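Local coordinates for UPF0255 protein frsA (Vibrio vulnificus, PDB 4I4C), which probably hydrolyses carboxylic esters as a serine esterase of the alpha/beta-hydrolase clan, and is not a cofactor-independent pyruvate decarboxylase, at residues G336-A339 against A340-L343. Numbering follows the deposited sequence.
Sequences GQMA and AWSL
Trp-341 N donates to Met-338 O at 3.0 Å, and Ser-342 N follows with a bond of 3.2 Å to Ala-339 O. Both reach back three residues, the i+3 spacing of a 3-10 turn. The same spacing sets the side chain of Met-338 against that of Trp-341. In both, CG lies beside the backbone N and anti to the carbonyl carbon (chi1 -79° in Met-338), which turns the methionine chain over one face of the indole. Met-338 CG rests 3.7 Å from the centroid of the six-membered ring and 22° off its normal, a CH-pi contact offset toward the rim at CZ3. The sulfur stands farther out, with SD 4.5 Å from that centroid and 44° off the normal, an oblique Met-aromatic contact. A slim, flexible, polarisable chain suits this place, since it can lie against a flat ring while both side chains also touch Leu-320 of helix 314-323. Phe-303 meets the indole edge-to-face and Phe-273, a residue of the hexanoic acid pocket, meets it with the planes inclined, so the buried tryptophan uses its broad ring system against two further aromatics. The small Ala-339 and Ala-340 take the more exposed side of the turn. Beyond them the hydroxyl of buried Ser-342 hydrogen-bonds to His-300 ND1 and Val-345 N, a short polar group tying the outgoing loop to its surroundings. The whole is a 3-10 turn following helix 331-337, its Trp-341 side chain about 6 Å from the bound hexanoic acid, a second-shell residue of the ligand pocket in this alpha/beta-hydrolase-clan protein.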
ATOM      1  N   GLY A 336     -17.732  14.538  -0.570  1.00 26.12           N
ATOM      2  CA  GLY A 336     -17.437  15.960  -0.541  1.00 32.65           C
ATOM      3  C   GLY A 336     -16.186  16.255   0.265  1.00 32.98           C
ATOM      4  O   GLY A 336     -15.416  17.161  -0.054  1.00 31.53           O
ATOM      5  N   GLN A 337     -15.976  15.473   1.316  1.00 30.69           N
ATOM      6  CA  GLN A 337     -14.853  15.705   2.213  1.00 30.32           C
ATOM      7  C   GLN A 337     -13.490  15.370   1.618  1.00 31.83           C
ATOM      8  O   GLN A 337     -12.494  15.994   1.982  1.00 46.67           O
ATOM      9  CB  GLN A 337     -15.042  14.952   3.528  1.00 27.85           C
ATOM     10  CG  GLN A 337     -16.039  15.596   4.482  1.00 31.63           C
ATOM     11  CD  GLN A 337     -16.443  14.661   5.620  1.00 33.36           C
ATOM     12  OE1 GLN A 337     -16.345  13.429   5.501  1.00 26.47           O
ATOM     13  NE2 GLN A 337     -16.900  15.241   6.729  1.00 33.07           N
ATOM     14  N   MET A 338     -13.425  14.391   0.719  1.00 23.73           N
ATOM     15  CA  MET A 338     -12.120  13.984   0.190  1.00 24.76           C
ATOM     16  C   MET A 338     -11.481  14.958  -0.817  1.00 28.42           C
ATOM     17  O   MET A 338     -10.298  14.822  -1.145  1.00 28.69           O
ATOM     18  CB  MET A 338     -12.170  12.571  -0.375  1.00 32.82           C
ATOM     19  CG  MET A 338     -12.115  11.492   0.708  1.00 28.87           C
ATOM     20  SD  MET A 338     -12.360   9.925  -0.074  1.00 78.26           S
ATOM     21  CE  MET A 338     -13.963  10.210  -0.788  1.00 28.80           C
ATOM     22  N   ALA A 339     -12.252  15.936  -1.285  1.00 21.27           N
ATOM     23  CA  ALA A 339     -11.714  16.959  -2.187  1.00 22.33           C
ATOM     24  C   ALA A 339     -10.459  17.616  -1.590  1.00 31.18           C
ATOM     25  O   ALA A 339      -9.527  17.985  -2.314  1.00 31.09           O
ATOM     26  CB  ALA A 339     -12.771  17.997  -2.509  1.00 22.63           C
ATOM     27  N   ALA A 340     -10.421  17.717  -0.264  1.00 28.22           N
ATOM     28  CA  ALA A 340      -9.307  18.375   0.414  1.00 29.85           C
ATOM     29  C   ALA A 340      -7.965  17.647   0.286  1.00 29.86           C
ATOM     30  O   ALA A 340      -6.927  18.170   0.703  1.00 30.75           O
ATOM     31  CB  ALA A 340      -9.639  18.613   1.871  1.00 30.67           C
ATOM     32  N   TRP A 341      -7.983  16.453  -0.303  1.00 29.46           N
ATOM     33  CA  TRP A 341      -6.777  15.633  -0.405  1.00 30.17           C
ATOM     34  C   TRP A 341      -6.034  15.841  -1.710  1.00 29.58           C
ATOM     35  O   TRP A 341      -4.885  15.413  -1.848  1.00 30.46           O
ATOM     36  CB  TRP A 341      -7.110  14.140  -0.257  1.00 29.76           C
ATOM     37  CG  TRP A 341      -7.569  13.736   1.106  1.00 30.39           C
ATOM     38  CD1 TRP A 341      -7.519  14.479   2.251  1.00 35.11           C
ATOM     39  CD2 TRP A 341      -8.143  12.483   1.463  1.00 39.67           C
ATOM     40  NE1 TRP A 341      -8.034  13.765   3.300  1.00 39.35           N
ATOM     41  CE2 TRP A 341      -8.425  12.533   2.842  1.00 45.06           C
ATOM     42  CE3 TRP A 341      -8.451  11.320   0.751  1.00 42.62           C
ATOM     43  CZ2 TRP A 341      -9.001  11.466   3.521  1.00 46.84           C
ATOM     44  CZ3 TRP A 341      -9.019  10.261   1.427  1.00 43.61           C
ATOM     45  CH2 TRP A 341      -9.290  10.342   2.799  1.00 43.65           C
ATOM     46  N   SER A 342      -6.704  16.464  -2.674  1.00 26.75           N
ATOM     47  CA  SER A 342      -6.067  16.869  -3.920  1.00 24.86           C
ATOM     48  C   SER A 342      -4.910  17.832  -3.664  1.00 23.95           C
ATOM     49  O   SER A 342      -5.050  18.788  -2.908  1.00 30.44           O
ATOM     50  CB  SER A 342      -7.091  17.534  -4.842  1.00 22.54           C
ATOM     51  OG  SER A 342      -6.469  18.417  -5.774  1.00 32.51           O
ATOM     52  N   LEU A 343      -3.783  17.576  -4.316  1.00 26.91           N
ATOM     53  CA  LEU A 343      -2.586  18.393  -4.162  1.00 34.34           C
ATOM     54  C   LEU A 343      -2.703  19.697  -4.953  1.00 29.00           C
ATOM     55  O   LEU A 343      -1.913  20.614  -4.770  1.00 25.93           O
ATOM     56  CB  LEU A 343      -1.341  17.621  -4.606  1.00 34.34           C
ATOM     57  CG  LEU A 343      -0.871  16.451  -3.740  1.00 33.44           C
ATOM     58  CD1 LEU A 343       0.356  15.793  -4.374  1.00 32.62           C
ATOM     59  CD2 LEU A 343      -0.557  16.914  -2.336  1.00 30.07           C
TER